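Side-chain contacts in alpha-L-arabinofuranosidase B (Aspergillus kawachii, PDB 6SXT), which hydrolyses terminal non-reducing alpha-L-arabinofuranoside residues from arabinoxylan, arabinogalactan and L-arabinan, with a catalytic domain joined to an arabinose-binding domain: residues A[346-349]-A[354-357]; A[324-329]-A[475-480]; A[94-97]-A[102-105]; A[341-346]-A[448-453]; A[349-352]-A[357-360]. One frame throughout, in Å; residues are numbered along the deposited sequence. Where two conformers were deposited one is given.

Interaction 1 (A[346-349]-A[354-357]). With SO4 (sulfate ion), chain R.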
# COMPACT_ATOMS: atom_id res chain seq x y z
N ARG A 346 -26.36 -21.65 -4.75
CA ARG A 346 -24.98 -21.97 -5.17
C ARG A 346 -24.00 -21.69 -4.03
O ARG A 346 -24.23 -20.79 -3.18
CB ARG A 346 -24.53 -21.22 -6.41
CG ARG A 346 -25.51 -21.33 -7.57
CD ARG A 346 -25.06 -20.67 -8.83
NE ARG A 346 -24.04 -21.40 -9.55
CZ ARG A 346 -24.32 -22.30 -10.51
NH1 ARG A 346 -23.35 -22.94 -11.12
NH2 ARG A 346 -25.57 -22.54 -10.83
N TYR A 347 -22.92 -22.43 -4.03
CA TYR A 347 -21.83 -22.37 -3.04
C TYR A 347 -20.49 -22.28 -3.77
O TYR A 347 -20.36 -22.73 -4.93
CB TYR A 347 -21.80 -23.60 -2.14
CG TYR A 347 -22.94 -23.65 -1.17
CD1 TYR A 347 -24.19 -24.08 -1.60
CD2 TYR A 347 -22.79 -23.32 0.17
CE1 TYR A 347 -25.27 -24.14 -0.75
CE2 TYR A 347 -23.86 -23.37 1.04
CZ TYR A 347 -25.09 -23.86 0.59
OH TYR A 347 -26.16 -23.88 1.45
N ILE A 348 -19.49 -21.67 -3.10
CA ILE A 348 -18.13 -21.62 -3.65
C ILE A 348 -17.57 -23.05 -3.62
O ILE A 348 -17.48 -23.67 -2.54
CB ILE A 348 -17.20 -20.66 -2.86
CG1 ILE A 348 -17.82 -19.25 -2.86
CG2 ILE A 348 -15.80 -20.71 -3.45
CD1 ILE A 348 -16.93 -18.19 -2.24
N ALA A 349 -17.21 -23.50 -4.79
CA ALA A 349 -16.67 -24.86 -4.94
C ALA A 349 -15.48 -24.80 -5.89
O ALA A 349 -14.93 -23.70 -6.20
CB ALA A 349 -17.77 -25.76 -5.46
N THR A 354 -10.00 -24.63 -10.98
CA THR A 354 -10.97 -23.55 -11.23
C THR A 354 -11.87 -23.41 -9.99
O THR A 354 -12.70 -24.29 -9.70
CB THR A 354 -11.83 -23.79 -12.47
OG1 THR A 354 -10.96 -23.92 -13.58
CG2 THR A 354 -12.76 -22.63 -12.73
N VAL A 355 -11.82 -22.26 -9.30
CA VAL A 355 -12.80 -21.97 -8.25
C VAL A 355 -14.06 -21.39 -8.89
O VAL A 355 -13.99 -20.48 -9.76
CB VAL A 355 -12.17 -21.01 -7.21
CG1 VAL A 355 -13.15 -20.73 -6.11
CG2 VAL A 355 -10.86 -21.56 -6.69
N ASN A 356 -15.21 -21.93 -8.52
CA ASN A 356 -16.49 -21.64 -9.19
C ASN A 356 -17.61 -21.63 -8.18
O ASN A 356 -17.40 -21.85 -6.98
CB ASN A 356 -16.72 -22.58 -10.40
CG ASN A 356 -16.58 -24.06 -10.09
OD1 ASN A 356 -16.16 -24.80 -11.02
ND2 ASN A 356 -16.96 -24.47 -8.91
N THR A 357 -18.85 -21.39 -8.66
CA THR A 357 -20.01 -21.64 -7.83
C THR A 357 -20.82 -22.76 -8.50
O THR A 357 -20.86 -22.79 -9.73
CB THR A 357 -20.86 -20.39 -7.57
OG1 THR A 357 -21.52 -20.05 -8.78
CG2 THR A 357 -20.01 -19.23 -7.07
S SO4 R . -25.26 -24.81 -13.68
O1 SO4 R . -25.57 -25.83 -14.66
O2 SO4 R . -26.00 -25.08 -12.47
O3 SO4 R . -23.81 -24.84 -13.42
O4 SO4 R . -25.65 -23.52 -14.21
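Arg346 takes hold of Thr357 side-on, using two different nitrogens for two different oxygens of the one residue, and turns the rest of its guanidinium to a sulfate ion. NE donates to the hydroxyl, Thr357 OG1, at 3.0 Å and with the acceptor lying in the guanidinium plane. NH1 of Arg346 gives one N-H to the backbone, Thr357 O, at 2.9 Å, approaching from above the carbonyl plane. Its other N-H goes to O3 of the sulfate, 3.0 Å from NH1, while NH2 meets sulfate O2 at 3.1 Å. A bend in the arginine chain (chi3 76°) brings the group round to Thr357 on the neighbouring strand. The sulfate, probably from the crystallisation liquor, and the two threonine oxygens together fix the rotation of the guanidinium.

Below this clasp the strands run antiparallel as the two arms of a beta hairpin. Ala349 and Asn356 form a hydrogen-bonded pair, the nearly straight bond from Ala349 N to Asn356 O being 2.7 Å long and the return bond from Asn356 N to Ala349 O 2.9 Å. Ile348 faces Thr357 in the adjoining non-hydrogen-bonded pair, and on that same face Ile348 CG2 packs on Val355 CG1 at 3.8 Å.

The hairpin belongs to the beta-trefoil arabinose-binding domain. Tyr347 projects away from the partner strand, its OH hydrogen-bonded to Glu478 on strand 475-479, whereas Ile348 and Thr357 pack on strands 333-338 and 444-448, and Val355 and Thr357 on Leu452 of strand 451-455.

Interaction 2 (A[324-329]-A[475-480])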
# COMPACT_ATOMS: atom_id res chain seq x y z
N SER A 324 -13.50 -7.38 9.91
CA SER A 324 -14.82 -7.06 10.48
C SER A 324 -15.82 -8.14 10.09
O SER A 324 -15.51 -8.97 9.20
CB SER A 324 -15.30 -5.69 10.04
OG SER A 324 -15.62 -5.64 8.68
N GLY A 325 -17.02 -8.04 10.65
CA GLY A 325 -18.08 -9.01 10.32
C GLY A 325 -17.88 -10.32 11.07
O GLY A 325 -17.06 -10.46 11.97
N PRO A 326 -18.71 -11.33 10.73
CA PRO A 326 -18.66 -12.61 11.42
C PRO A 326 -17.29 -13.30 11.46
O PRO A 326 -16.91 -13.93 12.45
CB PRO A 326 -19.65 -13.46 10.63
CG PRO A 326 -19.96 -12.74 9.38
CD PRO A 326 -19.70 -11.28 9.67
N SER A 327 -16.53 -13.20 10.43
CA SER A 327 -15.17 -13.86 10.54
C SER A 327 -15.17 -15.37 10.96
O SER A 327 -16.21 -16.09 10.87
CB SER A 327 -14.26 -13.10 11.46
OG SER A 327 -12.89 -13.41 11.21
N PHE A 328 -14.00 -15.88 11.30
CA PHE A 328 -13.64 -17.32 11.31
C PHE A 328 -12.69 -17.61 12.45
O PHE A 328 -12.12 -16.69 13.02
CB PHE A 328 -12.92 -17.72 10.01
CG PHE A 328 -13.72 -17.43 8.76
CD1 PHE A 328 -14.70 -18.30 8.30
CD2 PHE A 328 -13.50 -16.26 8.03
CE1 PHE A 328 -15.39 -18.04 7.13
CE2 PHE A 328 -14.27 -15.95 6.93
CZ PHE A 328 -15.20 -16.86 6.45
N THR A 329 -12.47 -18.90 12.73
CA THR A 329 -11.44 -19.41 13.66
C THR A 329 -10.59 -20.45 12.92
O THR A 329 -11.18 -21.22 12.16
CB THR A 329 -12.06 -20.07 14.91
OG1 THR A 329 -13.18 -19.31 15.35
CG2 THR A 329 -11.06 -20.22 16.03
N PHE A 475 -21.10 -13.39 0.89
CA PHE A 475 -21.30 -14.86 1.04
C PHE A 475 -21.71 -15.17 2.46
O PHE A 475 -21.09 -14.69 3.41
CB PHE A 475 -20.03 -15.62 0.68
CG PHE A 475 -19.59 -15.35 -0.71
CD1 PHE A 475 -20.08 -16.08 -1.80
CD2 PHE A 475 -18.72 -14.31 -0.99
CE1 PHE A 475 -19.65 -15.83 -3.08
CE2 PHE A 475 -18.30 -14.05 -2.28
CZ PHE A 475 -18.76 -14.80 -3.34
N GLU A 476 -22.71 -16.03 2.63
CA GLU A 476 -23.08 -16.52 3.96
C GLU A 476 -22.20 -17.68 4.36
O GLU A 476 -21.93 -18.57 3.53
CB GLU A 476 -24.55 -16.94 3.98
CG GLU A 476 -25.51 -15.77 3.99
CD GLU A 476 -25.68 -15.08 5.33
OE1 GLU A 476 -25.00 -15.44 6.31
OE2 GLU A 476 -26.54 -14.18 5.38
N ILE A 477 -21.77 -17.69 5.60
CA ILE A 477 -20.89 -18.74 6.18
C ILE A 477 -21.83 -19.79 6.76
O ILE A 477 -22.61 -19.48 7.66
CB ILE A 477 -19.96 -18.18 7.25
CG1 ILE A 477 -19.11 -17.02 6.75
CG2 ILE A 477 -19.11 -19.30 7.84
CD1 ILE A 477 -18.48 -16.22 7.87
N GLU A 478 -21.71 -21.00 6.21
CA GLU A 478 -22.57 -22.13 6.62
C GLU A 478 -21.70 -23.28 7.09
O GLU A 478 -20.52 -23.34 6.80
CB GLU A 478 -23.53 -22.46 5.49
CG GLU A 478 -24.57 -21.38 5.43
CD GLU A 478 -25.67 -21.50 4.42
OE1 GLU A 478 -25.73 -22.57 3.75
OE2 GLU A 478 -26.43 -20.52 4.34
N THR A 479 -22.34 -24.18 7.82
CA THR A 479 -21.76 -25.51 8.13
C THR A 479 -21.21 -26.14 6.84
O THR A 479 -21.88 -26.08 5.82
CB THR A 479 -22.88 -26.42 8.68
OG1 THR A 479 -23.50 -25.75 9.78
CG2 THR A 479 -22.33 -27.75 9.15
N ALA A 480 -20.02 -26.71 6.91
CA ALA A 480 -19.41 -27.40 5.76
C ALA A 480 -20.27 -28.62 5.37
O ALA A 480 -20.73 -29.37 6.24
CB ALA A 480 -18.03 -27.82 6.07
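Ile477 meets Phe328 and Pro326 where the irregular segment 324-329 of the beta-trefoil arabinose-binding domain passes the domain's last strand. The side-chain packing is apolar and is organised round Ile477, whose side chain points from strand 475-479 toward segment 324-329. With CG1 beside the backbone N (chi1 -56°) and the chain extended beyond it, the delta methyl is carried forward between the two partners.

Phe328 supplies the closer of them. The end of its ring approaches the isoleucine obliquely, CZ lying 3.6 Å from Ile477 CD1, and the CG1 methylene of Ile477 follows at 3.9 Å from Phe328 CE1. The ring is buried, and it also meets Phe388 edge-to-face, which ties the segment to another part of the domain.

Pro326 is more loosely placed on the exposed margin. One corner of its ring, CG, comes to 4.1 Å from Ile477 CD1. On the strand side, Ile477 additionally touches Val334 and Leu336 of the neighbouring strand 333-338, so its side chain links that strand to segment 324-329. Between the two ring residues a backbone oxygen completes the surroundings of the methyl: Ser327 O stands 3.8 Å from Ile477 CD1.

Interaction 3 (A[94-97]-A[102-105])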
# COMPACT_ATOMS: atom_id res chain seq x y z
N ASP A 94 3.54 1.90 -19.01
CA ASP A 94 2.09 2.05 -18.78
C ASP A 94 1.72 1.40 -17.44
O ASP A 94 2.26 0.35 -17.08
CB ASP A 94 1.26 1.37 -19.86
CG ASP A 94 1.23 2.19 -21.14
OD1 ASP A 94 1.36 3.42 -21.07
OD2 ASP A 94 1.05 1.57 -22.20
N GLY A 95 0.79 2.02 -16.77
CA GLY A 95 0.09 1.38 -15.66
C GLY A 95 -1.06 0.52 -16.19
O GLY A 95 -1.37 0.51 -17.40
N PRO A 96 -1.75 -0.21 -15.31
CA PRO A 96 -2.79 -1.15 -15.70
C PRO A 96 -4.20 -0.60 -15.76
O PRO A 96 -5.14 -1.36 -16.04
CB PRO A 96 -2.71 -2.20 -14.58
CG PRO A 96 -2.35 -1.38 -13.36
CD PRO A 96 -1.38 -0.34 -13.88
N ASP A 97 -4.36 0.70 -15.48
CA ASP A 97 -5.67 1.34 -15.36
C ASP A 97 -6.01 2.00 -16.69
O ASP A 97 -5.19 1.93 -17.66
CB ASP A 97 -5.74 2.32 -14.18
CG ASP A 97 -7.05 2.31 -13.46
OD1 ASP A 97 -8.10 2.48 -14.11
OD2 ASP A 97 -7.04 2.18 -12.20
N ASP A 102 -1.99 4.59 -13.52
CA ASP A 102 -1.84 3.60 -12.44
C ASP A 102 -3.12 3.51 -11.63
O ASP A 102 -4.00 4.36 -11.73
CB ASP A 102 -0.67 4.02 -11.57
CG ASP A 102 0.69 4.00 -12.25
OD1 ASP A 102 0.82 3.35 -13.31
OD2 ASP A 102 1.59 4.71 -11.76
N ASN A 103 -3.27 2.41 -10.90
CA ASN A 103 -4.41 2.22 -10.01
C ASN A 103 -4.33 3.22 -8.83
O ASN A 103 -3.20 3.53 -8.33
CB ASN A 103 -4.44 0.84 -9.41
CG ASN A 103 -4.63 -0.29 -10.40
OD1 ASN A 103 -4.03 -1.34 -10.22
ND2 ASN A 103 -5.48 -0.10 -11.41
N LEU A 104 -5.51 3.61 -8.37
CA LEU A 104 -5.66 4.22 -7.03
C LEU A 104 -5.62 3.13 -5.96
O LEU A 104 -6.05 1.98 -6.16
CB LEU A 104 -6.97 4.99 -6.97
CG LEU A 104 -7.05 6.20 -7.90
CD1 LEU A 104 -8.46 6.72 -7.89
CD2 LEU A 104 -6.08 7.25 -7.51
N ALA A 105 -5.20 3.53 -4.76
CA ALA A 105 -5.22 2.63 -3.60
C ALA A 105 -6.60 2.50 -3.01
O ALA A 105 -7.36 3.49 -2.94
CB ALA A 105 -4.24 3.11 -2.55
O HOH W 1 -6.31 -1.90 -13.57
O HOH W 2 -7.99 2.92 -9.85
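Gly95 and Asp102 bring the two segments together, their CA atoms 4.4 Å apart, although neither segment is a regular strand and no backbone pairing joins them. Both belong to one long loop of the catalytic domain that doubles back on itself. At the approach, the carboxylate of Asp102 reaches back to the glycine, placing OD1 3.2 Å from Gly95 CA. The second oxygen, Asp102 OD2, is hydrogen-bonded to Asn282.

The polar centre lies between Asp97 and Asn103. Asn103 ND2 donates to Asp97 OD2 at 2.9 Å; the acceptor sits in the amide plane, but the amide nitrogen stands well above the carboxylate plane, and the two flat groups are turned 71° against each other. The remaining N-H of the amide goes to a water that also makes a weak bond to Pro96 O. A second water extends the arrangement along the chain: it donates to Asp97 OD2 at 2.6 Å and accepts from Leu104 N at 3.0 Å. Asp97 OD2 thus takes two hydrogen bonds, while OD1 is held by a residue adjoining the segments; together these restrain the carboxylate. The Pro96 ring meets the other end of the amide at a slant, CG lying 3.6 Å from Asn103 OD1.

Around the loop, Asp97 and Leu104 touch Gln87 of strand 86-87. Leu104 is buried against Leu71 and Thr73 of strand 70-75, and backbone bonds between Asn103 and both Gly127 and Gly129 fasten the returning segment to the loop before strand 130-132.

Interaction 4 (A[341-346]-A[448-453]). With SO4 (sulfate ion), chain R.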
# COMPACT_ATOMS: atom_id res chain seq x y z
N PRO A 341 -29.40 -12.63 -5.60
CA PRO A 341 -30.71 -13.17 -6.01
C PRO A 341 -30.59 -13.86 -7.37
O PRO A 341 -30.00 -13.34 -8.35
CB PRO A 341 -31.62 -11.92 -6.05
CG PRO A 341 -30.98 -11.01 -5.01
CD PRO A 341 -29.48 -11.20 -5.24
N GLY A 342 -31.18 -15.07 -7.44
CA GLY A 342 -31.12 -15.91 -8.65
C GLY A 342 -30.03 -16.96 -8.57
O GLY A 342 -29.97 -17.78 -9.49
N TYR A 343 -29.13 -16.88 -7.57
CA TYR A 343 -27.95 -17.75 -7.44
C TYR A 343 -27.82 -18.24 -6.01
O TYR A 343 -26.76 -18.82 -5.62
CB TYR A 343 -26.70 -17.00 -7.95
CG TYR A 343 -26.81 -16.46 -9.34
CD1 TYR A 343 -27.35 -15.20 -9.57
CD2 TYR A 343 -26.41 -17.20 -10.43
CE1 TYR A 343 -27.46 -14.70 -10.86
CE2 TYR A 343 -26.50 -16.71 -11.72
CZ TYR A 343 -27.07 -15.47 -11.94
OH TYR A 343 -27.14 -14.97 -13.20
N THR A 344 -28.85 -18.10 -5.19
CA THR A 344 -28.76 -18.28 -3.74
C THR A 344 -28.67 -19.75 -3.31
O THR A 344 -28.50 -19.97 -2.12
CB THR A 344 -29.89 -17.55 -2.98
OG1 THR A 344 -31.14 -18.09 -3.40
CG2 THR A 344 -29.93 -16.06 -3.25
N THR A 345 -28.81 -20.72 -4.24
CA THR A 345 -28.61 -22.16 -3.89
C THR A 345 -27.20 -22.58 -4.28
O THR A 345 -26.84 -23.75 -4.08
CB THR A 345 -29.66 -23.07 -4.56
OG1 THR A 345 -29.46 -23.01 -5.97
CG2 THR A 345 -31.07 -22.63 -4.23
N ARG A 346 -26.36 -21.65 -4.75
CA ARG A 346 -24.98 -21.97 -5.17
C ARG A 346 -24.00 -21.69 -4.03
O ARG A 346 -24.23 -20.79 -3.18
CB ARG A 346 -24.53 -21.22 -6.41
CG ARG A 346 -25.51 -21.33 -7.57
CD ARG A 346 -25.06 -20.67 -8.83
NE ARG A 346 -24.04 -21.40 -9.55
CZ ARG A 346 -24.32 -22.30 -10.51
NH1 ARG A 346 -23.35 -22.94 -11.12
NH2 ARG A 346 -25.57 -22.54 -10.83
N TYR A 448 -18.72 -14.26 -10.98
CA TYR A 448 -19.06 -13.65 -12.28
C TYR A 448 -19.17 -14.81 -13.29
O TYR A 448 -18.19 -15.50 -13.54
CB TYR A 448 -18.03 -12.60 -12.69
CG TYR A 448 -18.40 -11.85 -13.94
CD1 TYR A 448 -19.18 -10.71 -13.88
CD2 TYR A 448 -17.95 -12.29 -15.17
CE1 TYR A 448 -19.50 -10.01 -15.03
CE2 TYR A 448 -18.27 -11.60 -16.33
CZ TYR A 448 -19.05 -10.47 -16.25
OH TYR A 448 -19.37 -9.78 -17.39
N GLU A 449 -20.39 -14.95 -13.82
CA GLU A 449 -20.77 -16.12 -14.69
C GLU A 449 -20.40 -17.41 -13.94
O GLU A 449 -19.84 -18.33 -14.56
CB GLU A 449 -20.13 -15.96 -16.07
CG GLU A 449 -20.70 -14.75 -16.81
CD GLU A 449 -20.27 -14.57 -18.25
OE1 GLU A 449 -19.36 -15.24 -18.69
OE2 GLU A 449 -20.88 -13.75 -18.92
N ASN A 450 -20.65 -17.46 -12.64
CA ASN A 450 -20.43 -18.64 -11.80
C ASN A 450 -18.97 -19.06 -11.69
O ASN A 450 -18.72 -20.20 -11.31
CB ASN A 450 -21.32 -19.79 -12.31
CG ASN A 450 -22.78 -19.41 -12.30
OD1 ASN A 450 -23.23 -18.63 -11.47
ND2 ASN A 450 -23.58 -20.04 -13.17
N VAL A 451 -18.03 -18.14 -11.88
CA VAL A 451 -16.59 -18.36 -11.68
C VAL A 451 -16.11 -17.32 -10.66
O VAL A 451 -16.68 -16.21 -10.63
CB VAL A 451 -15.83 -18.24 -13.00
CG1 VAL A 451 -14.34 -18.41 -12.82
CG2 VAL A 451 -16.40 -19.25 -14.00
N LEU A 452 -15.15 -17.71 -9.84
CA LEU A 452 -14.64 -16.80 -8.76
C LEU A 452 -13.44 -16.03 -9.26
O LEU A 452 -12.49 -16.57 -9.76
CB LEU A 452 -14.29 -17.54 -7.46
CG LEU A 452 -15.38 -17.64 -6.40
CD1 LEU A 452 -15.78 -16.27 -5.82
CD2 LEU A 452 -16.65 -18.30 -6.93
N TYR A 453 -13.46 -14.72 -8.94
CA TYR A 453 -12.38 -13.78 -9.24
C TYR A 453 -12.07 -12.95 -7.98
O TYR A 453 -12.86 -12.96 -7.06
CB TYR A 453 -12.77 -12.84 -10.39
CG TYR A 453 -13.10 -13.56 -11.68
CD1 TYR A 453 -12.10 -13.88 -12.55
CD2 TYR A 453 -14.41 -13.95 -11.96
CE1 TYR A 453 -12.38 -14.59 -13.72
CE2 TYR A 453 -14.68 -14.69 -13.11
CZ TYR A 453 -13.67 -14.99 -14.00
OH TYR A 453 -13.95 -15.68 -15.16
S SO4 R . -25.26 -24.81 -13.68
O1 SO4 R . -25.57 -25.83 -14.66
O2 SO4 R . -26.00 -25.08 -12.47
O3 SO4 R . -23.81 -24.84 -13.42
O4 SO4 R . -25.65 -23.52 -14.21
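Asn450 lays its amide flat over one face of the Arg346 guanidinium, joining two beta turns at the surface of the beta-trefoil arabinose-binding domain. A type I turn from Tyr343 to Arg346 leads into strand 346-351, and a type I' turn from Tyr448 to Val451 makes the tight bend of the hairpin formed by strands 444-448 and 451-455. Asn450 stands in the second of these turns with its side chain directed at the first.

The close part of the contact is this stack. The planes are only 8° from parallel, and Asn450 ND2 lies 3.5 Å above the guanidinium plane, over its centre. Asn450 CG is 3.7 Å from Arg346 CZ. The amide therefore lies against the flat of the arginine and does not serve as its acceptor; the hydrogen bonds of the guanidinium run out at its edge instead, to Thr357 and to the sulfate, and so leave this face to the asparagine. A backbone bond between Asn450 and Thr357 keeps the turn beside the same hairpin.

The looser part is at Tyr343, an exposed residue whose side chain crosses that of Asn450 at about a right angle, ring and amide planes 66° apart, and offers only CD2 and CE2 of its ring. On the outer side of the turn, Glu449, a substrate-binding residue, directs its side chain away from segment 341-346; the backbone nitrogens of Glu449 and Asn450 hold a di(hydroxyethyl)ether molecule, probably from the crystallisation liquor. Asn450 OD1 marks the junction of the two parts, approaching Tyr343 CD2 obliquely at 3.6 Å.

Interaction 5 (A[349-352]-A[357-360])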
# COMPACT_ATOMS: atom_id res chain seq x y z
N ALA A 349 -17.21 -23.50 -4.79
CA ALA A 349 -16.67 -24.86 -4.94
C ALA A 349 -15.48 -24.80 -5.89
O ALA A 349 -14.93 -23.70 -6.20
CB ALA A 349 -17.77 -25.76 -5.46
N HIS A 350 -15.01 -25.94 -6.39
CA HIS A 350 -13.96 -25.89 -7.39
C HIS A 350 -14.09 -27.15 -8.26
O HIS A 350 -14.64 -28.16 -7.76
CB HIS A 350 -12.57 -25.75 -6.76
CG HIS A 350 -12.13 -26.98 -6.04
ND1 HIS A 350 -11.30 -27.90 -6.68
CD2 HIS A 350 -12.37 -27.43 -4.79
CE1 HIS A 350 -11.08 -28.88 -5.81
NE2 HIS A 350 -11.73 -28.64 -4.65
N THR A 351 -13.60 -27.01 -9.46
CA THR A 351 -13.41 -28.14 -10.43
C THR A 351 -11.93 -28.14 -10.77
O THR A 351 -11.47 -27.23 -11.51
CB THR A 351 -14.27 -27.98 -11.67
OG1 THR A 351 -15.60 -27.75 -11.24
CG2 THR A 351 -14.18 -29.23 -12.53
N ASP A 352 -11.17 -29.02 -10.15
CA ASP A 352 -9.69 -28.99 -10.18
C ASP A 352 -9.23 -27.57 -9.77
O ASP A 352 -9.65 -27.16 -8.69
CB ASP A 352 -9.20 -29.49 -11.53
CG ASP A 352 -9.54 -30.98 -11.65
OD1 ASP A 352 -9.47 -31.67 -10.63
OD2 ASP A 352 -9.89 -31.36 -12.76
N THR A 357 -18.85 -21.39 -8.66
CA THR A 357 -20.01 -21.64 -7.83
C THR A 357 -20.82 -22.76 -8.50
O THR A 357 -20.86 -22.79 -9.73
CB THR A 357 -20.86 -20.39 -7.57
OG1 THR A 357 -21.52 -20.05 -8.78
CG2 THR A 357 -20.01 -19.23 -7.07
N GLN A 358 -21.40 -23.56 -7.64
CA GLN A 358 -22.26 -24.69 -8.03
C GLN A 358 -23.38 -24.82 -7.02
O GLN A 358 -23.23 -24.57 -5.81
CB GLN A 358 -21.39 -25.95 -8.09
CG GLN A 358 -20.32 -25.89 -9.16
CD GLN A 358 -19.57 -27.20 -9.29
OE1 GLN A 358 -20.17 -28.24 -9.59
NE2 GLN A 358 -18.26 -27.17 -9.09
N VAL A 359 -24.52 -25.32 -7.49
CA VAL A 359 -25.62 -25.76 -6.63
C VAL A 359 -25.09 -26.94 -5.84
O VAL A 359 -24.57 -27.91 -6.45
CB VAL A 359 -26.89 -26.14 -7.44
CG1 VAL A 359 -27.96 -26.70 -6.52
CG2 VAL A 359 -27.40 -24.99 -8.28
N VAL A 360 -25.20 -26.86 -4.55
CA VAL A 360 -24.80 -27.94 -3.63
C VAL A 360 -25.94 -28.12 -2.64
O VAL A 360 -26.41 -27.13 -2.04
CB VAL A 360 -23.45 -27.73 -2.94
CG1 VAL A 360 -23.04 -28.99 -2.19
CG2 VAL A 360 -22.37 -27.31 -3.93
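Gln358 reaches across from strand 354-359 to Ala349 and Thr351, and its side chain makes the closest approaches of the contact. By this point the arms of the hairpin have splayed: the short strand segments run at 103° to each other, with an axis separation of 6.5 Å at closest approach, and the link is made by side chains.

The van der Waals part is modest. Extended beyond CG (chi2 -174°), Gln358 brings its terminal amide toward the other strand. Gln358 CD lies 4.5 Å from Ala349 CB. Its side chain also touches Leu368 of helix 366-371.

The polar part is looser across the segments than within them. Thr351 OG1 lies 4.5 Å from Gln358 CD, and the two side chains cross at about a right angle; the threonine hydroxyl has its strongest polar partner in the side chain of Asn356. Within segment 349-352, by contrast, His350 ND1 donates to Asp352 O at 2.7 Å, arriving in the carbonyl plane on a lone pair. This bond bridges the start of the hairpin turn.

His350 NE2 is hydrogen-bonded to the carboxylate of Asp392, so both nitrogens of the buried imidazole have oxygen partners, which would probably favour a protonated, positively charged ring. The chemistry thus implies a loose cross-strand link from Gln358 to Ala349 and Thr351, while the firm polar bonds of segment 349-352 are made within it and to outside partners.

Overall arrangement
Interactions 1, 4 and 5 form one cluster in the arabinose-binding domain. Interactions 1 and 5 follow the same hairpin, their centres about 4 Å apart; interaction 4, centred about 8 Å from interaction 1, shares its Arg346. Interaction 2 lies about 16 Å from interaction 1, centre to centre, and meets it through Ile348 CD1 and Phe475 CE1, 3.7 Å apart. Thr357 lies beside the arabinose site: its side chain is about 3 Å, nearest atoms, from that of the substrate-binding Leu452. Interaction 3 lies in the catalytic domain: nearest side-chain atoms of Asp102 and the proton donor Asp281 are about 9 Å apart, those of Asn103 and the substrate-binding Phe403 of the other domain about 6 Å.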